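Local coordinates for response regulator receiver protein (Desulfuromonas acetoxidans, PDB 2ZAY), which forms the receiver domain of a longer response regulator and probably works in two-component signal transduction, at residues A[13-18]-A[57-62]; A[86-91]-A[107-112]. All coordinates share one frame; numbering follows the deposited sequence.

Contact 1. Residues A[13-18]-A[57-62]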
ATOM      1  N   LEU A  13       1.334   2.650   4.898  1.00 22.17           N
ATOM      2  CA  LEU A  13       2.271   1.703   4.297  1.00 23.66           C
ATOM      3  C   LEU A  13       2.398   0.482   5.215  1.00 22.72           C
ATOM      4  O   LEU A  13       2.710   0.629   6.393  1.00 24.33           O
ATOM      5  CB  LEU A  13       3.635   2.373   4.125  1.00 24.74           C
ATOM      6  CG  LEU A  13       4.814   1.524   3.657  1.00 29.61           C
ATOM      7  CD1 LEU A  13       4.519   0.952   2.281  1.00 29.40           C
ATOM      8  CD2 LEU A  13       6.074   2.391   3.620  1.00 29.78           C
ATOM      9  N   VAL A  14       2.156  -0.711   4.674  1.00 21.69           N
ATOM     10  CA  VAL A  14       2.236  -1.954   5.448  1.00 21.54           C
ATOM     11  C   VAL A  14       3.338  -2.840   4.852  1.00 23.73           C
ATOM     12  O   VAL A  14       3.256  -3.244   3.691  1.00 22.65           O
ATOM     13  CB  VAL A  14       0.900  -2.747   5.385  1.00 21.36           C
ATOM     14  CG1 VAL A  14       0.904  -3.848   6.437  1.00 20.57           C
ATOM     15  CG2 VAL A  14      -0.284  -1.816   5.582  1.00 21.23           C
ATOM     16  N   ASP A  15       4.366  -3.144   5.638  1.00 24.53           N
ATOM     17  CA  ASP A  15       5.471  -3.972   5.146  1.00 26.93           C
ATOM     18  C   ASP A  15       6.135  -4.661   6.335  1.00 27.83           C
ATOM     19  O   ASP A  15       6.226  -4.076   7.416  1.00 26.30           O
ATOM     20  CB  ASP A  15       6.499  -3.100   4.415  1.00 28.15           C
ATOM     21  CG  ASP A  15       7.453  -3.917   3.550  1.00 33.27           C
ATOM     22  OD1 ASP A  15       7.121  -4.175   2.376  1.00 34.10           O
ATOM     23  OD2 ASP A  15       8.526  -4.312   4.047  1.00 34.81           O
ATOM     24  N   THR A  16       6.599  -5.895   6.141  1.00 28.55           N
ATOM     25  CA  THR A  16       7.232  -6.638   7.225  1.00 31.18           C
ATOM     26  C   THR A  16       8.685  -6.230   7.478  1.00 33.87           C
ATOM     27  O   THR A  16       9.300  -6.669   8.452  1.00 35.59           O
ATOM     28  CB  THR A  16       7.154  -8.169   6.983  1.00 31.57           C
ATOM     29  OG1 THR A  16       7.715  -8.488   5.705  1.00 28.59           O
ATOM     30  CG2 THR A  16       5.704  -8.644   7.032  1.00 30.51           C
ATOM     31  N   GLN A  17       9.237  -5.399   6.602  1.00 35.22           N
ATOM     32  CA  GLN A  17      10.601  -4.913   6.776  1.00 37.88           C
ATOM     33  C   GLN A  17      10.652  -3.428   6.439  1.00 36.56           C
ATOM     34  O   GLN A  17      11.308  -3.002   5.482  1.00 36.76           O
ATOM     35  CB  GLN A  17      11.588  -5.714   5.912  1.00 41.39           C
ATOM     36  CG  GLN A  17      11.339  -5.655   4.422  1.00 47.87           C
ATOM     37  CD  GLN A  17      12.016  -6.795   3.678  1.00 51.89           C
ATOM     38  OE1 GLN A  17      11.781  -7.971   3.973  1.00 53.94           O
ATOM     39  NE2 GLN A  17      12.857  -6.454   2.704  1.00 54.89           N
ATOM     40  N   LEU A  18       9.938  -2.646   7.245  1.00 35.59           N
ATOM     41  CA  LEU A  18       9.864  -1.198   7.085  1.00 35.35           C
ATOM     42  C   LEU A  18      11.230  -0.513   7.041  1.00 37.19           C
ATOM     43  O   LEU A  18      11.415   0.466   6.316  1.00 38.12           O
ATOM     44  CB  LEU A  18       9.013  -0.598   8.208  1.00 33.33           C
ATOM     45  CG  LEU A  18       7.506  -0.867   8.111  1.00 31.17           C
ATOM     46  CD1 LEU A  18       6.813  -0.460   9.401  1.00 29.37           C
ATOM     47  CD2 LEU A  18       6.932  -0.090   6.927  1.00 30.97           C
ATOM     48  N   ILE A  57      -0.649   1.202   0.803  1.00 18.64           N
ATOM     49  CA  ILE A  57       0.399   0.501   0.071  1.00 19.61           C
ATOM     50  C   ILE A  57       0.763  -0.695   0.945  1.00 20.35           C
ATOM     51  O   ILE A  57       1.139  -0.526   2.104  1.00 20.41           O
ATOM     52  CB  ILE A  57       1.652   1.380  -0.096  1.00 19.98           C
ATOM     53  CG1 ILE A  57       1.313   2.640  -0.892  1.00 23.27           C
ATOM     54  CG2 ILE A  57       2.753   0.587  -0.782  1.00 21.96           C
ATOM     55  CD1 ILE A  57       2.449   3.669  -0.911  1.00 22.22           C
ATOM     56  N   THR A  58       0.652  -1.901   0.406  1.00 18.89           N
ATOM     57  CA  THR A  58       0.979  -3.068   1.210  1.00 20.77           C
ATOM     58  C   THR A  58       1.881  -4.061   0.508  1.00 22.47           C
ATOM     59  O   THR A  58       1.825  -4.221  -0.710  1.00 22.83           O
ATOM     60  CB  THR A  58      -0.292  -3.831   1.648  1.00 21.83           C
ATOM     61  OG1 THR A  58       0.089  -4.950   2.455  1.00 21.14           O
ATOM     62  CG2 THR A  58      -1.071  -4.346   0.430  1.00 20.28           C
ATOM     63  N   GLU A  59       2.732  -4.716   1.292  1.00 23.98           N
ATOM     64  CA  GLU A  59       3.610  -5.745   0.764  1.00 25.29           C
ATOM     65  C   GLU A  59       2.638  -6.846   0.339  1.00 24.51           C
ATOM     66  O   GLU A  59       1.657  -7.103   1.034  1.00 23.49           O
ATOM     67  CB  GLU A  59       4.530  -6.257   1.874  1.00 27.02           C
ATOM     68  CG  GLU A  59       5.560  -7.274   1.425  1.00 30.58           C
ATOM     69  CD  GLU A  59       6.503  -7.669   2.553  1.00 34.01           C
ATOM     70  OE1 GLU A  59       7.522  -8.340   2.278  1.00 35.31           O
ATOM     71  OE2 GLU A  59       6.216  -7.311   3.714  1.00 32.71           O
ATOM     72  N   ALA A  60       2.901  -7.491  -0.793  1.00 26.18           N
ATOM     73  CA  ALA A  60       2.015  -8.543  -1.277  1.00 27.35           C
ATOM     74  C   ALA A  60       2.159  -9.841  -0.496  1.00 29.72           C
ATOM     75  O   ALA A  60       1.175 -10.413  -0.033  1.00 30.81           O
ATOM     76  CB  ALA A  60       2.275  -8.800  -2.750  1.00 29.47           C
ATOM     77  N   ASN A  61       3.391 -10.304  -0.345  1.00 30.90           N
ATOM     78  CA  ASN A  61       3.635 -11.550   0.363  1.00 34.01           C
ATOM     79  C   ASN A  61       4.168 -11.347   1.776  1.00 33.95           C
ATOM     80  O   ASN A  61       5.354 -11.097   1.968  1.00 35.55           O
ATOM     81  CB  ASN A  61       4.607 -12.401  -0.455  1.00 34.87           C
ATOM     82  CG  ASN A  61       4.143 -12.580  -1.890  1.00 36.47           C
ATOM     83  OD1 ASN A  61       3.161 -13.274  -2.154  1.00 36.40           O
ATOM     84  ND2 ASN A  61       4.836 -11.936  -2.824  1.00 38.31           N
ATOM     85  N   MET A  62       3.272 -11.439   2.757  1.00 34.67           N
ATOM     86  CA  MET A  62       3.628 -11.301   4.168  1.00 34.49           C
ATOM     87  C   MET A  62       3.243 -12.607   4.871  1.00 36.99           C
ATOM     88  O   MET A  62       2.203 -13.201   4.571  1.00 37.51           O
ATOM     89  CB  MET A  62       2.870 -10.134   4.824  1.00 30.95           C
ATOM     90  CG  MET A  62       3.183  -8.758   4.253  1.00 26.67           C
ATOM     91  SD  MET A  62       2.433  -7.378   5.182  1.00 20.33           S
ATOM     92  CE  MET A  62       0.683  -7.538   4.684  1.00 25.06           C
TER

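Contact 2. Residues A[86-91]-A[107-112]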
ATOM      1  N   ILE A  86      -2.333  -0.222  -3.304  1.00 17.36           N
ATOM      2  CA  ILE A  86      -1.228  -0.506  -4.219  1.00 17.14           C
ATOM      3  C   ILE A  86      -0.434  -1.664  -3.630  1.00 18.76           C
ATOM      4  O   ILE A  86      -0.152  -1.671  -2.430  1.00 19.96           O
ATOM      5  CB  ILE A  86      -0.260   0.700  -4.355  1.00 17.24           C
ATOM      6  CG1 ILE A  86      -0.930   1.841  -5.131  1.00 16.34           C
ATOM      7  CG2 ILE A  86       1.034   0.256  -5.070  1.00 16.69           C
ATOM      8  CD1 ILE A  86      -0.037   3.057  -5.277  1.00 18.47           C
ATOM      9  N   ALA A  87      -0.088  -2.647  -4.455  1.00 18.95           N
ATOM     10  CA  ALA A  87       0.699  -3.773  -3.977  1.00 20.23           C
ATOM     11  C   ALA A  87       2.174  -3.575  -4.294  1.00 20.10           C
ATOM     12  O   ALA A  87       2.533  -3.106  -5.372  1.00 20.46           O
ATOM     13  CB  ALA A  87       0.210  -5.080  -4.607  1.00 19.10           C
ATOM     14  N   LEU A  88       3.016  -3.940  -3.334  1.00 21.71           N
ATOM     15  CA  LEU A  88       4.461  -3.857  -3.469  1.00 23.64           C
ATOM     16  C   LEU A  88       4.938  -5.302  -3.348  1.00 23.64           C
ATOM     17  O   LEU A  88       4.593  -5.991  -2.396  1.00 24.04           O
ATOM     18  CB  LEU A  88       5.042  -3.012  -2.334  1.00 26.06           C
ATOM     19  CG  LEU A  88       5.651  -1.653  -2.676  1.00 30.17           C
ATOM     20  CD1 LEU A  88       4.739  -0.858  -3.593  1.00 28.58           C
ATOM     21  CD2 LEU A  88       5.929  -0.903  -1.376  1.00 32.10           C
ATOM     22  N   SER A  89       5.719  -5.781  -4.308  1.00 25.40           N
ATOM     23  CA  SER A  89       6.161  -7.161  -4.210  1.00 25.58           C
ATOM     24  C   SER A  89       7.607  -7.385  -4.588  1.00 26.67           C
ATOM     25  O   SER A  89       8.106  -6.826  -5.567  1.00 23.54           O
ATOM     26  CB  SER A  89       5.273  -8.065  -5.065  1.00 27.17           C
ATOM     27  OG  SER A  89       5.747  -9.401  -5.032  1.00 26.74           O
ATOM     28  N   GLY A  90       8.270  -8.213  -3.789  1.00 28.58           N
ATOM     29  CA  GLY A  90       9.658  -8.538  -4.041  1.00 32.25           C
ATOM     30  C   GLY A  90       9.789  -9.704  -5.003  1.00 32.71           C
ATOM     31  O   GLY A  90      10.901 -10.119  -5.325  1.00 34.51           O
ATOM     32  N   ARG A  91       8.659 -10.246  -5.452  1.00 32.46           N
ATOM     33  CA  ARG A  91       8.666 -11.361  -6.398  1.00 33.84           C
ATOM     34  C   ARG A  91       8.331 -10.807  -7.771  1.00 33.67           C
ATOM     35  O   ARG A  91       9.112 -10.917  -8.715  1.00 34.79           O
ATOM     36  CB  ARG A  91       7.641 -12.419  -5.982  1.00 34.24           C
ATOM     37  CG  ARG A  91       7.898 -12.948  -4.592  1.00 37.26           C
ATOM     38  CD  ARG A  91       7.011 -14.126  -4.240  1.00 40.21           C
ATOM     39  NE  ARG A  91       7.433 -14.708  -2.968  1.00 42.57           N
ATOM     40  CZ  ARG A  91       6.937 -15.824  -2.447  1.00 42.21           C
ATOM     41  NH1 ARG A  91       5.987 -16.495  -3.087  1.00 40.92           N
ATOM     42  NH2 ARG A  91       7.401 -16.272  -1.286  1.00 42.55           N
ATOM     43  N   ASP A 107      -2.796  -0.659  -8.260  1.00 18.03           N
ATOM     44  CA  ASP A 107      -1.510  -0.659  -8.959  1.00 19.19           C
ATOM     45  C   ASP A 107      -0.616  -1.738  -8.352  1.00 18.62           C
ATOM     46  O   ASP A 107      -0.926  -2.297  -7.293  1.00 17.72           O
ATOM     47  CB  ASP A 107      -0.808   0.710  -8.879  1.00 19.41           C
ATOM     48  CG  ASP A 107       0.098   0.976 -10.091  1.00 22.85           C
ATOM     49  OD1 ASP A 107       0.537   0.002 -10.745  1.00 25.49           O
ATOM     50  OD2 ASP A 107       0.380   2.155 -10.392  1.00 22.90           O
ATOM     51  N   PHE A 108       0.483  -2.033  -9.037  1.00 18.50           N
ATOM     52  CA  PHE A 108       1.432  -3.049  -8.592  1.00 20.72           C
ATOM     53  C   PHE A 108       2.840  -2.532  -8.865  1.00 22.30           C
ATOM     54  O   PHE A 108       3.154  -2.137  -9.992  1.00 22.53           O
ATOM     55  CB  PHE A 108       1.194  -4.345  -9.366  1.00 22.22           C
ATOM     56  CG  PHE A 108       2.148  -5.451  -9.006  1.00 23.85           C
ATOM     57  CD1 PHE A 108       1.835  -6.356  -7.998  1.00 25.30           C
ATOM     58  CD2 PHE A 108       3.361  -5.585  -9.679  1.00 27.81           C
ATOM     59  CE1 PHE A 108       2.717  -7.388  -7.662  1.00 27.94           C
ATOM     60  CE2 PHE A 108       4.254  -6.610  -9.355  1.00 28.82           C
ATOM     61  CZ  PHE A 108       3.929  -7.514  -8.343  1.00 28.93           C
ATOM     62  N   ILE A 109       3.684  -2.532  -7.839  1.00 22.04           N
ATOM     63  CA  ILE A 109       5.048  -2.038  -7.981  1.00 24.39           C
ATOM     64  C   ILE A 109       6.050  -3.070  -7.499  1.00 24.35           C
ATOM     65  O   ILE A 109       5.971  -3.545  -6.365  1.00 24.53           O
ATOM     66  CB  ILE A 109       5.252  -0.747  -7.165  1.00 25.62           C
ATOM     67  CG1 ILE A 109       4.191   0.286  -7.554  1.00 26.34           C
ATOM     68  CG2 ILE A 109       6.659  -0.188  -7.410  1.00 27.98           C
ATOM     69  CD1 ILE A 109       4.243   1.550  -6.707  1.00 26.28           C
ATOM     70  N   ALA A 110       6.995  -3.413  -8.366  1.00 25.13           N
ATOM     71  CA  ALA A 110       8.016  -4.390  -8.023  1.00 26.33           C
ATOM     72  C   ALA A 110       9.149  -3.781  -7.204  1.00 28.34           C
ATOM     73  O   ALA A 110       9.637  -2.692  -7.515  1.00 29.12           O
ATOM     74  CB  ALA A 110       8.581  -5.016  -9.295  1.00 28.03           C
ATOM     75  N   LYS A 111       9.546  -4.479  -6.145  1.00 29.30           N
ATOM     76  CA  LYS A 111      10.662  -4.046  -5.312  1.00 32.95           C
ATOM     77  C   LYS A 111      11.923  -4.402  -6.109  1.00 35.36           C
ATOM     78  O   LYS A 111      11.870  -5.233  -7.016  1.00 35.77           O
ATOM     79  CB  LYS A 111      10.673  -4.810  -3.981  1.00 32.90           C
ATOM     80  CG  LYS A 111       9.597  -4.413  -2.978  1.00 34.70           C
ATOM     81  CD  LYS A 111       9.636  -5.348  -1.773  1.00 37.46           C
ATOM     82  CE  LYS A 111       9.260  -4.649  -0.468  1.00 39.56           C
ATOM     83  NZ  LYS A 111       7.899  -4.065  -0.486  1.00 43.47           N
ATOM     84  N   PRO A 112      13.069  -3.772  -5.796  1.00 37.48           N
ATOM     85  CA  PRO A 112      13.238  -2.757  -4.756  1.00 38.32           C
ATOM     86  C   PRO A 112      12.489  -1.489  -5.128  1.00 39.18           C
ATOM     87  O   PRO A 112      12.312  -1.179  -6.307  1.00 39.55           O
ATOM     88  CB  PRO A 112      14.753  -2.560  -4.711  1.00 39.21           C
ATOM     89  CG  PRO A 112      15.161  -2.824  -6.119  1.00 38.74           C
ATOM     90  CD  PRO A 112      14.358  -4.053  -6.455  1.00 37.36           C
TER

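Contact 1. Residues A[13-18]-A[57-62]
The carboxylates of Asp15 and Glu59 are stacked, their planes only 11° apart, with Asp15 OD1 3.5 Å from Glu59 OE2. At the rim of the Glu59 group, OE2 takes two bonds from one residue. Thr16 N reaches OE2 at 2.8 Å in a nearly straight bond (171° at the hydrogen), close to the C-O axis. Thr16 OG1 gives to the syn lone pair of OE2, also at 2.8 Å; with chi1 at 55° this oxygen sits between the backbone N and the carbonyl carbon, turned back to the same acceptor as its own amide. The Asp15 group is held separately: OD2 accepts from Gln17 N at 2.9 Å, an Asx turn, while OD1 forms a salt bridge with Lys111. An alanine in place of Glu59 would probably leave Thr16 N and OG1 without their shared acceptor and uncover the stacked face of Asp15. At the end of this strand receiver domains usually carry the phosphoaccepting aspartate; in this chain Glu59 occupies that position.

Before the carboxylates, along the chain, the strands pair in parallel: Val14 N bonds to Ile57 O at 2.8 Å, and Glu59 N returns to Val14 O at 2.9 Å. Leu13 CD1 meets Ile57 CG2 at 3.6 Å. On the sheet face of Val14, the Met62 side chain crosses that valine at about a right angle, SD to CG1 4.0 Å. Leu70 of helix 67-75 packs on Val14 and Thr58, whereas Leu118 and Ile122 of helix 115-129 meet Ile57; strand 33-38 pairs with Leu13 and Asp15 through Cys38.

Contact 2. Residues A[86-91]-A[107-112]
Ala87 and Ser89 bond through their backbones to Asp107, Ile109 and Lys111, the last just after the strand, across the two parallel strands of a beta-alpha-beta unit, strand 85-89, helix 94-103, strand 107-110. Ala87 N gives to Asp107 O at 3.0 Å, Ile109 N to Ala87 O, Ser89 N to Ile109 O, and Lys111 N to Ser89 O at 2.8 Å. The last bond is straight at its hydrogen (176°), although the donor stands 41° out of the carbonyl plane.

Several side-chain polar atoms have partners outside the two segments. Ser89 OG accepts from Arg91 N at 3.1 Å, an ST turn, and is also bonded to Glu96 and to the amide of Ala92. Asp107 OD1 takes Phe108 N locally, at 2.7 Å; OD2 forms a salt bridge with Arg121. Lys111 NZ does the same with Asp15, and the peptide bond from this lysine to Pro112 is cis, as is usual for the lysine-proline pair of receiver domains.

Apolar contacts form on both sheet faces. Leu88 CD1 rests 3.6 Å from Ile109 CB, the two side chains lying side by side, and Leu118 of helix 115-129 adds to Ile109. On the other face the Phe108 ring takes Ser89 CB obliquely, at 3.6 Å from CZ, and meets Leu100 of helix 94-103. The bent Lys111 chain crosses Leu88 at about a right angle, bringing NZ to 3.6 Å from Leu88 CB.

Contacts 1 and 2 lie in series along the chain, the first complete before the second begins, and their centres are about 9 Å apart. Both belong to one five-stranded parallel sheet of order 33-38, 9-14, 55-59, 85-89, 107-110, so contact 1 joins strands 9-14 and 55-59 and contact 2 joins 85-89 to the outermost 107-110. Between them, strands 55-59 and 85-89 probably hydrogen-bond through Thr58 O to Leu88 N (2.9 Å) and Ala60 N to Leu88 O (2.8 Å). Asp15 of contact 1 also pairs with Lys111 of contact 2, at the C-terminal ends of the strands, the region where receiver domains usually have their phosphorylation site.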